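Local coordinates for protein putative transcription regulator (Lactobacillus plantarum WCFS1, PDB 3COL) that probably binds DNA as a dimeric transcription regulator of the TetR family, with a helix-turn-helix head and an all-helical body, at residues Thr87-Tyr92 with Asn136-Ala141; Gln94-Tyr99 with Val158-Ile163; Tyr99-Pro104 with Thr165-Ile170; Ala144-Gln149 with Met188-Met193. All coordinates share one frame; numbering follows the deposited sequence.

Contact 1: residues Thr87-Tyr92 with Asn136-Ala141; sequences TRIRLY and NLLTAA
Leu137 reaches from helix 133-143 toward helix 85-102 and sets its two methyls against Arg88. CD1 sits 3.8 Å from Arg88 CB and hangs over the centre of the guanidinium, 3.9 Å from CZ, while CD2 lies 3.9 Å from Arg88 CB. The arginine chain bends at chi3 (-90°), which sets NE off the line of the chain. Its polar rim bonds nearby: NE to Ile83 O and NH2 to Leu78 O. Beside this pair, Ile89 and Leu137 cross obliquely: with CG1 anti to the carbonyl carbon (chi1 -68°), Ile89 puts CG1 4.1 Å from Leu137 CG. Ile89 CD1 lies 3.7 Å from Ala141 CB and 4.1 Å from Leu138 CD2. Trp190 and Met193 of helix 182-193 also touch Ile89, and Ile147 of the following loop touches Ile89, Leu138 and Ala141, all part of a larger apolar core. The two segments run at 141° with axes 10.6 Å apart. No hydrogen bond joins them: apolar packing holds the helices, and the one charged group taking part offers its flat face while NE and NH2 bond to backbone carbonyls outside the pair.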
loop_
_atom_site.group_PDB
_atom_site.type_symbol
_atom_site.label_atom_id
_atom_site.label_comp_id
_atom_site.label_asym_id
_atom_site.label_seq_id
_atom_site.Cartn_x
_atom_site.Cartn_y
_atom_site.Cartn_z
ATOM N N THR A 87 7.406 19.644 14.765
ATOM C CA THR A 87 7.813 18.740 15.841
ATOM C C THR A 87 6.776 17.583 16.012
ATOM O O THR A 87 7.156 16.422 16.098
ATOM C CB THR A 87 7.977 19.537 17.170
ATOM O OG1 THR A 87 9.010 20.519 16.993
ATOM C CG2 THR A 87 8.357 18.620 18.351
ATOM N N ARG A 88 5.488 17.919 16.101
ATOM C CA ARG A 88 4.462 16.901 16.307
ATOM C C ARG A 88 4.355 15.925 15.135
ATOM O O ARG A 88 4.125 14.758 15.361
ATOM C CB ARG A 88 3.077 17.535 16.572
ATOM C CG ARG A 88 2.989 18.241 17.911
ATOM C CD ARG A 88 1.546 18.667 18.160
ATOM N NE ARG A 88 1.282 20.001 17.636
ATOM C CZ ARG A 88 0.075 20.484 17.367
ATOM N NH1 ARG A 88 -0.038 21.730 16.915
ATOM N NH2 ARG A 88 -1.005 19.732 17.545
ATOM N N ILE A 89 4.487 16.404 13.896
ATOM C CA ILE A 89 4.567 15.513 12.724
ATOM C C ILE A 89 5.755 14.527 12.830
ATOM O O ILE A 89 5.604 13.338 12.592
ATOM C CB ILE A 89 4.564 16.306 11.368
ATOM C CG1 ILE A 89 3.205 16.951 11.158
ATOM C CG2 ILE A 89 4.847 15.345 10.128
ATOM C CD1 ILE A 89 3.158 17.917 9.987
ATOM N N ARG A 90 6.924 15.022 13.206
ATOM C CA ARG A 90 8.078 14.155 13.353
ATOM C C ARG A 90 7.849 13.079 14.423
ATOM O O ARG A 90 8.156 11.901 14.200
ATOM C CB ARG A 90 9.351 14.966 13.637
ATOM C CG ARG A 90 10.642 14.138 13.500
ATOM C CD ARG A 90 11.895 14.942 13.852
ATOM N NE ARG A 90 11.961 15.202 15.295
ATOM C CZ ARG A 90 11.653 16.369 15.869
ATOM N NH1 ARG A 90 11.264 17.385 15.128
ATOM N NH2 ARG A 90 11.747 16.517 17.183
ATOM N N LEU A 91 7.309 13.495 15.571
ATOM C CA LEU A 91 6.934 12.580 16.661
ATOM C C LEU A 91 5.953 11.534 16.166
ATOM O O LEU A 91 6.073 10.352 16.499
ATOM C CB LEU A 91 6.283 13.347 17.819
ATOM C CG LEU A 91 7.152 14.360 18.596
ATOM C CD1 LEU A 91 6.275 15.061 19.677
ATOM C CD2 LEU A 91 8.419 13.717 19.195
ATOM N N TYR A 92 4.968 11.982 15.385
ATOM C CA TYR A 92 3.987 11.041 14.837
ATOM C C TYR A 92 4.613 9.993 13.921
ATOM O O TYR A 92 4.385 8.803 14.080
ATOM C CB TYR A 92 2.854 11.794 14.117
ATOM C CG TYR A 92 1.908 10.875 13.387
ATOM C CD1 TYR A 92 1.172 9.915 14.071
ATOM C CD2 TYR A 92 1.790 10.943 12.013
ATOM C CE1 TYR A 92 0.318 9.058 13.382
ATOM C CE2 TYR A 92 0.965 10.094 11.328
ATOM C CZ TYR A 92 0.240 9.156 12.019
ATOM O OH TYR A 92 -0.607 8.328 11.313
ATOM N N ASN A 136 -6.464 16.421 12.323
ATOM C CA ASN A 136 -6.401 17.808 12.778
ATOM C C ASN A 136 -5.007 18.391 12.733
ATOM O O ASN A 136 -4.816 19.562 12.359
ATOM C CB ASN A 136 -6.997 17.952 14.195
ATOM C CG ASN A 136 -8.521 17.820 14.208
ATOM O OD1 ASN A 136 -9.130 17.457 13.200
ATOM N ND2 ASN A 136 -9.140 18.134 15.344
ATOM N N LEU A 137 -4.028 17.571 13.094
ATOM C CA LEU A 137 -2.626 18.003 13.057
ATOM C C LEU A 137 -2.225 18.316 11.610
ATOM O O LEU A 137 -1.578 19.314 11.351
ATOM C CB LEU A 137 -1.711 16.913 13.626
ATOM C CG LEU A 137 -0.177 17.018 13.523
ATOM C CD1 LEU A 137 0.313 18.376 14.062
ATOM C CD2 LEU A 137 0.479 15.816 14.280
ATOM N N LEU A 138 -2.602 17.428 10.687
ATOM C CA LEU A 138 -2.205 17.581 9.292
ATOM C C LEU A 138 -2.898 18.785 8.658
ATOM O O LEU A 138 -2.254 19.602 8.012
ATOM C CB LEU A 138 -2.401 16.269 8.497
ATOM C CG LEU A 138 -1.510 15.125 9.006
ATOM C CD1 LEU A 138 -1.693 13.887 8.186
ATOM C CD2 LEU A 138 -0.056 15.512 8.942
ATOM N N THR A 139 -4.194 18.947 8.895
ATOM C CA THR A 139 -4.901 20.134 8.365
ATOM C C THR A 139 -4.341 21.452 8.903
ATOM O O THR A 139 -4.180 22.444 8.151
ATOM C CB THR A 139 -6.463 20.049 8.533
ATOM O OG1 THR A 139 -6.809 20.063 9.923
ATOM C CG2 THR A 139 -6.974 18.771 7.958
ATOM N N ALA A 140 -4.011 21.465 10.194
ATOM C CA ALA A 140 -3.375 22.637 10.799
ATOM C C ALA A 140 -2.028 22.941 10.139
ATOM O O ALA A 140 -1.731 24.084 9.827
ATOM C CB ALA A 140 -3.218 22.449 12.308
ATOM N N ALA A 141 -1.256 21.887 9.851
ATOM C CA ALA A 141 0.018 22.029 9.152
ATOM C C ALA A 141 -0.189 22.524 7.708
ATOM O O ALA A 141 0.613 23.310 7.185
ATOM C CB ALA A 141 0.799 20.675 9.187
#

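Contact 2: residues Gln94-Tyr99 with Val158-Ile163; sequences QQVYDY and VVFSTI
Val158 O accepts two bonds from Thr162, one from the backbone N and a shorter one of 2.7 Å from OG1, the hydroxyl donor lying 16° from the carbonyl plane. The threonine hydroxyl is thus satisfied within its own helix, 152-171, whose other flank packs on helix 85-102 in the all-helical body expected of a TetR-family regulator. The two segments run nearly side by side in the same direction, 28° apart, with axes 10.2 Å from each other. Val96 and Ile163 carry much of the contact. Val96 CG1, placed anti to the backbone N (chi1 178°), lies over one face of the Phe160 ring, displaced toward the rim, in a CH-pi contact 4.0 Å from the ring centroid. Val96 CG2 approaches the same ring at CZ. Ile163 meets the CG1 methyl too and crosses Val96 at about a right angle. Leu107 of helix 106-117 touches both Phe160 and Ile163, and Ile69 packs on Val96 and Phe160, so these neighbours add to the same apolar layer. Val158 packs on Val158 of the second subunit. Ile163 CD1 ends against Val96 CG1 at 3.7 Å, Tyr97 N at 3.6 Å and Tyr97 CB at 3.9 Å.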
loop_
_atom_site.group_PDB
_atom_site.type_symbol
_atom_site.label_atom_id
_atom_site.label_comp_id
_atom_site.label_asym_id
_atom_site.label_seq_id
_atom_site.Cartn_x
_atom_site.Cartn_y
_atom_site.Cartn_z
ATOM N N GLN A 94 7.696 9.151 13.607
ATOM C CA GLN A 94 8.665 8.305 14.298
ATOM C C GLN A 94 7.986 7.164 15.086
ATOM O O GLN A 94 8.478 6.027 15.093
ATOM C CB GLN A 94 9.587 9.138 15.177
ATOM C CG GLN A 94 10.442 8.330 16.120
ATOM C CD GLN A 94 11.758 8.975 16.289
ATOM O OE1 GLN A 94 11.846 10.172 16.606
ATOM N NE2 GLN A 94 12.815 8.215 16.041
ATOM N N GLN A 95 6.867 7.464 15.734
ATOM C CA GLN A 95 6.040 6.418 16.367
ATOM C C GLN A 95 5.495 5.362 15.367
ATOM O O GLN A 95 5.614 4.159 15.602
ATOM C CB GLN A 95 4.893 7.064 17.168
ATOM C CG GLN A 95 3.996 6.078 17.945
ATOM C CD GLN A 95 4.776 5.034 18.766
ATOM O OE1 GLN A 95 5.825 5.324 19.361
ATOM N NE2 GLN A 95 4.244 3.810 18.809
ATOM N N VAL A 96 4.914 5.796 14.254
ATOM C CA VAL A 96 4.418 4.828 13.216
ATOM C C VAL A 96 5.567 3.915 12.776
ATOM O O VAL A 96 5.417 2.706 12.675
ATOM C CB VAL A 96 3.772 5.556 11.995
ATOM C CG1 VAL A 96 3.304 4.532 10.887
ATOM C CG2 VAL A 96 2.621 6.442 12.407
ATOM N N TYR A 97 6.726 4.515 12.539
ATOM C CA TYR A 97 7.953 3.809 12.167
ATOM C C TYR A 97 8.369 2.765 13.192
ATOM O O TYR A 97 8.534 1.587 12.840
ATOM C CB TYR A 97 9.073 4.835 11.927
ATOM C CG TYR A 97 10.423 4.290 11.561
ATOM C CD1 TYR A 97 10.785 4.098 10.226
ATOM C CD2 TYR A 97 11.371 3.996 12.567
ATOM C CE1 TYR A 97 12.078 3.588 9.891
ATOM C CE2 TYR A 97 12.659 3.505 12.252
ATOM C CZ TYR A 97 13.001 3.303 10.910
ATOM O OH TYR A 97 14.260 2.796 10.599
ATOM N N ASP A 98 8.514 3.176 14.456
ATOM C CA ASP A 98 8.881 2.224 15.527
ATOM C C ASP A 98 7.824 1.139 15.652
ATOM O O ASP A 98 8.167 -0.057 15.754
ATOM C CB ASP A 98 9.005 2.918 16.886
ATOM C CG ASP A 98 10.198 3.875 16.970
ATOM O OD1 ASP A 98 11.161 3.752 16.179
ATOM O OD2 ASP A 98 10.171 4.733 17.880
ATOM N N TYR A 99 6.557 1.568 15.687
ATOM C CA TYR A 99 5.418 0.643 15.778
ATOM C C TYR A 99 5.456 -0.429 14.697
ATOM O O TYR A 99 5.323 -1.612 14.984
ATOM C CB TYR A 99 4.052 1.348 15.728
ATOM C CG TYR A 99 2.965 0.303 15.653
ATOM C CD1 TYR A 99 2.645 -0.472 16.781
ATOM C CD2 TYR A 99 2.326 0.010 14.450
ATOM C CE1 TYR A 99 1.697 -1.453 16.711
ATOM C CE2 TYR A 99 1.374 -0.986 14.376
ATOM C CZ TYR A 99 1.066 -1.707 15.506
ATOM O OH TYR A 99 0.119 -2.710 15.453
ATOM N N VAL A 158 1.803 8.650 2.056
ATOM C CA VAL A 158 3.256 8.617 1.960
ATOM C C VAL A 158 3.933 8.100 3.252
ATOM O O VAL A 158 4.898 7.316 3.179
ATOM C CB VAL A 158 3.871 9.980 1.464
ATOM C CG1 VAL A 158 3.692 11.118 2.493
ATOM C CG2 VAL A 158 5.353 9.799 1.211
ATOM N N VAL A 159 3.420 8.530 4.413
ATOM C CA VAL A 159 3.852 8.045 5.705
ATOM C C VAL A 159 3.675 6.534 5.798
ATOM O O VAL A 159 4.615 5.791 6.097
ATOM C CB VAL A 159 3.054 8.731 6.845
ATOM C CG1 VAL A 159 3.376 8.070 8.271
ATOM C CG2 VAL A 159 3.375 10.189 6.878
ATOM N N PHE A 160 2.464 6.068 5.586
ATOM C CA PHE A 160 2.194 4.664 5.797
ATOM C C PHE A 160 2.791 3.757 4.754
ATOM O O PHE A 160 3.319 2.676 5.090
ATOM C CB PHE A 160 0.683 4.426 6.004
ATOM C CG PHE A 160 0.261 4.734 7.405
ATOM C CD1 PHE A 160 0.088 3.718 8.326
ATOM C CD2 PHE A 160 0.125 6.068 7.831
ATOM C CE1 PHE A 160 -0.265 4.018 9.633
ATOM C CE2 PHE A 160 -0.210 6.367 9.115
ATOM C CZ PHE A 160 -0.398 5.349 10.032
ATOM N N SER A 161 2.719 4.176 3.488
ATOM C CA SER A 161 3.232 3.332 2.388
ATOM C C SER A 161 4.743 3.138 2.437
ATOM O O SER A 161 5.229 2.025 2.262
ATOM C CB SER A 161 2.800 3.865 1.030
ATOM O OG SER A 161 3.480 3.190 -0.007
ATOM N N THR A 162 5.467 4.217 2.715
ATOM C CA THR A 162 6.945 4.197 2.844
ATOM C C THR A 162 7.390 3.321 4.031
ATOM O O THR A 162 8.283 2.510 3.877
ATOM C CB THR A 162 7.533 5.622 3.015
ATOM O OG1 THR A 162 7.147 6.416 1.880
ATOM C CG2 THR A 162 9.078 5.627 3.129
ATOM N N ILE A 163 6.755 3.508 5.194
ATOM C CA ILE A 163 7.050 2.682 6.346
ATOM C C ILE A 163 6.655 1.232 6.107
ATOM O O ILE A 163 7.372 0.315 6.497
ATOM C CB ILE A 163 6.409 3.274 7.629
ATOM C CG1 ILE A 163 7.144 4.581 7.999
ATOM C CG2 ILE A 163 6.400 2.246 8.758
ATOM C CD1 ILE A 163 6.413 5.453 9.076
#

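Contact 3: residues Tyr99-Pro104 with Thr165-Ile170; sequences YSLANP and THTTNI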
loop_
_atom_site.group_PDB
_atom_site.type_symbol
_atom_site.label_atom_id
_atom_site.label_comp_id
_atom_site.label_asym_id
_atom_site.label_seq_id
_atom_site.Cartn_x
_atom_site.Cartn_y
_atom_site.Cartn_z
ATOM N N TYR A 99 6.557 1.568 15.687
ATOM C CA TYR A 99 5.418 0.643 15.778
ATOM C C TYR A 99 5.456 -0.429 14.697
ATOM O O TYR A 99 5.323 -1.612 14.984
ATOM C CB TYR A 99 4.052 1.348 15.728
ATOM C CG TYR A 99 2.965 0.303 15.653
ATOM C CD1 TYR A 99 2.645 -0.472 16.781
ATOM C CD2 TYR A 99 2.326 0.010 14.450
ATOM C CE1 TYR A 99 1.697 -1.453 16.711
ATOM C CE2 TYR A 99 1.374 -0.986 14.376
ATOM C CZ TYR A 99 1.066 -1.707 15.506
ATOM O OH TYR A 99 0.119 -2.710 15.453
ATOM N N SER A 100 5.625 0.002 13.449
ATOM C CA SER A 100 5.635 -0.917 12.339
ATOM C C SER A 100 6.788 -1.931 12.395
ATOM O O SER A 100 6.580 -3.109 12.137
ATOM C CB SER A 100 5.621 -0.149 11.004
ATOM O OG SER A 100 5.528 -1.055 9.894
ATOM N N LEU A 101 8.008 -1.494 12.687
ATOM C CA LEU A 101 9.131 -2.428 12.729
ATOM C C LEU A 101 9.001 -3.448 13.839
ATOM O O LEU A 101 9.528 -4.564 13.726
ATOM C CB LEU A 101 10.462 -1.681 12.887
ATOM C CG LEU A 101 10.856 -0.742 11.756
ATOM C CD1 LEU A 101 12.114 0.036 12.090
ATOM C CD2 LEU A 101 11.113 -1.580 10.528
ATOM N N ALA A 102 8.313 -3.053 14.906
ATOM C CA ALA A 102 8.136 -3.899 16.106
ATOM C C ALA A 102 6.968 -4.863 15.924
ATOM O O ALA A 102 6.909 -5.877 16.611
ATOM C CB ALA A 102 7.922 -3.032 17.338
ATOM N N ASN A 103 6.053 -4.502 15.001
ATOM C CA ASN A 103 4.862 -5.266 14.565
ATOM C C ASN A 103 4.800 -5.400 13.034
ATOM O O ASN A 103 3.951 -4.818 12.383
ATOM C CB ASN A 103 3.581 -4.585 15.055
ATOM C CG ASN A 103 3.609 -4.327 16.553
ATOM O OD1 ASN A 103 3.134 -5.148 17.356
ATOM N ND2 ASN A 103 4.210 -3.209 16.945
ATOM N N PRO A 104 5.690 -6.218 12.467
ATOM C CA PRO A 104 5.953 -6.290 11.018
ATOM C C PRO A 104 4.794 -6.718 10.122
ATOM O O PRO A 104 4.909 -6.547 8.909
ATOM C CB PRO A 104 7.104 -7.286 10.897
ATOM C CG PRO A 104 7.658 -7.457 12.313
ATOM C CD PRO A 104 6.523 -7.153 13.252
ATOM N N THR A 165 6.492 -0.482 3.186
ATOM C CA THR A 165 7.462 -1.055 2.243
ATOM C C THR A 165 8.794 -1.365 2.937
ATOM O O THR A 165 9.363 -2.442 2.769
ATOM C CB THR A 165 7.692 -0.134 1.027
ATOM O OG1 THR A 165 6.439 0.140 0.371
ATOM C CG2 THR A 165 8.617 -0.784 0.002
ATOM N N HIS A 166 9.270 -0.420 3.725
ATOM C CA HIS A 166 10.520 -0.568 4.466
ATOM C C HIS A 166 10.408 -1.773 5.421
ATOM O O HIS A 166 11.316 -2.579 5.519
ATOM C CB HIS A 166 10.802 0.763 5.203
ATOM C CG HIS A 166 12.070 0.775 6.011
ATOM N ND1 HIS A 166 13.301 0.427 5.487
ATOM C CD2 HIS A 166 12.302 1.142 7.294
ATOM C CE1 HIS A 166 14.231 0.561 6.420
ATOM N NE2 HIS A 166 13.651 0.989 7.525
ATOM N N THR A 167 9.259 -1.900 6.095
ATOM C CA THR A 167 9.021 -3.011 7.030
ATOM C C THR A 167 9.020 -4.381 6.346
ATOM O O THR A 167 9.676 -5.293 6.808
ATOM C CB THR A 167 7.693 -2.823 7.760
ATOM O OG1 THR A 167 7.740 -1.551 8.443
ATOM C CG2 THR A 167 7.460 -3.980 8.775
ATOM N N THR A 168 8.298 -4.506 5.233
ATOM C CA THR A 168 8.245 -5.770 4.518
ATOM C C THR A 168 9.590 -6.058 3.837
ATOM O O THR A 168 9.986 -7.211 3.736
ATOM C CB THR A 168 7.052 -5.813 3.504
ATOM O OG1 THR A 168 7.229 -4.795 2.539
ATOM C CG2 THR A 168 5.720 -5.544 4.181
ATOM N N ASN A 169 10.311 -5.021 3.404
ATOM C CA ASN A 169 11.675 -5.234 2.879
ATOM C C ASN A 169 12.547 -5.929 3.925
ATOM O O ASN A 169 13.331 -6.850 3.608
ATOM C CB ASN A 169 12.360 -3.909 2.486
ATOM C CG ASN A 169 11.924 -3.357 1.130
ATOM O OD1 ASN A 169 11.346 -4.050 0.306
ATOM N ND2 ASN A 169 12.215 -2.056 0.904
ATOM N N ILE A 170 12.410 -5.497 5.180
ATOM C CA ILE A 170 13.181 -6.111 6.270
ATOM C C ILE A 170 12.727 -7.562 6.529
ATOM O O ILE A 170 13.563 -8.440 6.736
ATOM C CB ILE A 170 13.199 -5.206 7.551
ATOM C CG1 ILE A 170 14.050 -3.938 7.291
ATOM C CG2 ILE A 170 13.737 -5.968 8.824
ATOM C CD1 ILE A 170 13.700 -2.768 8.201
#
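Ser100 OG and Thr167 OG1 meet 2.7 Å apart, the polar centre of an otherwise apolar contact. Serine OG stands anti to its backbone N (chi1 -176°), which swings it across to helix 152-171. In Thr167 the hydroxyl is anti to the carbonyl carbon and the methyl anti to the backbone N, so one side chain faces two partners: OG1 meets the serine and also bonds to Ile163 O, one turn back, while CG2 lies 3.6 Å from Pro104 CA. Leu101 brings CD2 to 3.7 Å from Ile170 CD1, the two chains crossing at about a right angle. That isoleucine methyl rests over one face of the His166 ring, offset toward its rim. Here the end of helix 85-102 packs on helix 152-171 in an all-helical body, consistent with the TetR family. Asn103, the first residue to leave helical geometry, folds its side chain back so that ND2 donates a nearly straight bond (173°) of 2.8 Å to Tyr99 O, which also accepts from Asn103 N. Helix 106-117 packs against the same place, Leu107 touching Ser100 and Thr108 touching Thr168, while Leu154 of the second subunit lies on Thr165, His166 and Asn169.

Contact 4: residues Ala144-Gln149 with Met188-Met193; sequences AKVIKQ and MIWDAM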
loop_
_atom_site.group_PDB
_atom_site.type_symbol
_atom_site.label_atom_id
_atom_site.label_comp_id
_atom_site.label_asym_id
_atom_site.label_seq_id
_atom_site.Cartn_x
_atom_site.Cartn_y
_atom_site.Cartn_z
ATOM N N ALA A 144 -1.043 26.233 7.862
ATOM C CA ALA A 144 0.094 27.059 8.249
ATOM C C ALA A 144 1.106 27.165 7.108
ATOM O O ALA A 144 2.104 27.878 7.219
ATOM C CB ALA A 144 0.739 26.502 9.464
ATOM N N LYS A 145 0.815 26.470 6.021
ATOM C CA LYS A 145 1.715 26.288 4.899
ATOM C C LYS A 145 3.044 25.606 5.279
ATOM O O LYS A 145 4.081 25.849 4.664
ATOM C CB LYS A 145 1.897 27.596 4.108
ATOM C CG LYS A 145 0.588 28.066 3.425
ATOM C CD LYS A 145 0.859 28.878 2.135
ATOM C CE LYS A 145 -0.433 29.297 1.408
ATOM N NZ LYS A 145 -0.272 30.648 0.702
ATOM N N VAL A 146 2.969 24.736 6.281
ATOM C CA VAL A 146 4.101 23.927 6.710
ATOM C C VAL A 146 4.237 22.684 5.833
ATOM O O VAL A 146 5.352 22.289 5.459
ATOM C CB VAL A 146 3.947 23.564 8.190
ATOM C CG1 VAL A 146 4.900 22.481 8.599
ATOM C CG2 VAL A 146 4.187 24.842 9.058
ATOM N N ILE A 147 3.119 22.041 5.513
ATOM C CA ILE A 147 3.164 20.926 4.560
ATOM C C ILE A 147 2.315 21.283 3.329
ATOM O O ILE A 147 1.531 22.260 3.366
ATOM C CB ILE A 147 2.737 19.587 5.216
ATOM C CG1 ILE A 147 1.236 19.623 5.551
ATOM C CG2 ILE A 147 3.676 19.253 6.400
ATOM C CD1 ILE A 147 0.667 18.366 6.276
ATOM N N LYS A 148 2.503 20.536 2.247
ATOM C CA LYS A 148 1.875 20.812 0.957
ATOM C C LYS A 148 0.346 20.918 0.970
ATOM O O LYS A 148 -0.335 20.200 1.712
ATOM C CB LYS A 148 2.294 19.740 -0.054
ATOM C CG LYS A 148 3.808 19.782 -0.393
ATOM C CD LYS A 148 4.166 18.787 -1.510
ATOM C CE LYS A 148 5.595 18.959 -2.023
ATOM N NZ LYS A 148 6.558 18.473 -0.948
ATOM N N GLN A 149 -0.199 21.806 0.135
ATOM C CA GLN A 149 -1.664 21.918 -0.001
ATOM C C GLN A 149 -2.179 20.726 -0.784
ATOM O O GLN A 149 -2.585 20.857 -1.933
ATOM C CB GLN A 149 -2.076 23.229 -0.726
ATOM C CG GLN A 149 -1.536 24.484 -0.079
ATOM C CD GLN A 149 -2.056 24.670 1.331
ATOM O OE1 GLN A 149 -1.273 24.885 2.262
ATOM N NE2 GLN A 149 -3.387 24.547 1.505
HETATM N N MSE A 188 12.954 11.036 3.186
HETATM C CA MSE A 188 12.033 10.859 2.040
HETATM C C MSE A 188 10.579 11.303 2.385
HETATM O O MSE A 188 9.956 12.062 1.645
HETATM C CB MSE A 188 12.050 9.420 1.530
HETATM C CG MSE A 188 10.765 9.095 0.712
HETATM SE SE MSE A 188 10.873 7.336 -0.105
HETATM C CE MSE A 188 11.944 7.693 -1.683
ATOM N N ILE A 189 10.059 10.843 3.524
ATOM C CA ILE A 189 8.675 11.136 3.938
ATOM C C ILE A 189 8.449 12.620 4.193
ATOM O O ILE A 189 7.458 13.179 3.747
ATOM C CB ILE A 189 8.296 10.319 5.189
ATOM C CG1 ILE A 189 8.270 8.807 4.863
ATOM C CG2 ILE A 189 6.985 10.836 5.822
ATOM C CD1 ILE A 189 8.218 7.938 6.113
ATOM N N TRP A 190 9.384 13.248 4.912
ATOM C CA TRP A 190 9.277 14.676 5.240
ATOM C C TRP A 190 9.437 15.572 4.013
ATOM O O TRP A 190 8.696 16.541 3.862
ATOM C CB TRP A 190 10.280 15.092 6.371
ATOM C CG TRP A 190 10.171 16.576 6.799
ATOM C CD1 TRP A 190 11.177 17.517 6.777
ATOM C CD2 TRP A 190 8.995 17.272 7.286
ATOM N NE1 TRP A 190 10.704 18.722 7.221
ATOM C CE2 TRP A 190 9.373 18.613 7.522
ATOM C CE3 TRP A 190 7.650 16.893 7.512
ATOM C CZ2 TRP A 190 8.468 19.575 8.010
ATOM C CZ3 TRP A 190 6.753 17.839 7.978
ATOM C CH2 TRP A 190 7.156 19.172 8.223
ATOM N N ASP A 191 10.423 15.289 3.161
ATOM C CA ASP A 191 10.506 15.969 1.834
ATOM C C ASP A 191 9.189 15.871 1.032
ATOM O O ASP A 191 8.729 16.864 0.432
ATOM C CB ASP A 191 11.659 15.419 0.974
ATOM C CG ASP A 191 13.025 15.814 1.511
ATOM O OD1 ASP A 191 13.058 16.617 2.457
ATOM O OD2 ASP A 191 14.060 15.325 0.996
ATOM N N ALA A 192 8.626 14.661 0.986
ATOM C CA ALA A 192 7.337 14.415 0.270
ATOM C C ALA A 192 6.271 15.358 0.815
ATOM O O ALA A 192 5.611 16.023 0.057
ATOM C CB ALA A 192 6.889 13.011 0.470
HETATM N N MSE A 193 6.141 15.427 2.138
HETATM C CA MSE A 193 5.100 16.236 2.799
HETATM C C MSE A 193 5.325 17.761 2.809
HETATM O O MSE A 193 4.377 18.525 2.688
HETATM C CB MSE A 193 4.938 15.797 4.273
HETATM C CG MSE A 193 4.552 14.312 4.490
HETATM SE SE MSE A 193 4.556 13.862 6.363
HETATM C CE MSE A 193 2.866 14.663 6.947
#
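Lys148 and Met193 join the loop after helix 133-143 to the last turn of helix 182-193. The loop begins with a Schellman motif, Lys145 leaving the helix with positive phi, and becomes extended at Ile147 and Lys148 as it passes the end of helix 182-193. Backbone bonding comes first: Lys148 N donates to Met193 O over 2.8 Å, nearly straight at the hydrogen (168°), with the donor almost in line with the carbonyl (171°). Ile147 CB crowds the same oxygen at 3.2 Å. The apolar part gathers on Trp190. Val146 CG1 approaches the ring at its edge, 4.0 Å from CH2, and Ile147 CG2 comes to 3.7 Å from CZ3, the isoleucine crossing the indole at about a right angle. Ile147 CG2 also lies 4.2 Å from CB of Met193, a selenomethionine. Charge pairing runs between chains: Lys148 NZ meets Asp191 OD2 of the second subunit, and Asp191 here meets Lys148 of that subunit in return. The contact therefore lies at the dimer interface. NZ is further held by Lys194 O and, after a bend at chi4 (71°), by Ala192 O at 2.8 Å, approached from well above the carbonyl plane.

How the contacts relate
Helix 85-102 threads through contacts 1, 2 and 3, its first turns meeting helix 133-143 and its later turns helix 152-171. Contacts 2 and 3 are successive steps of one helix pair, centres 9 Å apart and sharing Tyr99. Contact 1 lies 14 Å from contact 2 and 10 Å from contact 4; Ala141 leads almost directly into the loop of contact 4. Contacts 3 and 4 are farthest apart, at 23 Å. Contact 1 closes before contact 4 opens along the chain, while the other pairs interleave, so distant stretches are tied into one helical body. Contacts 2, 3 and 4 also reach the second subunit, linking this core to the dimer interface.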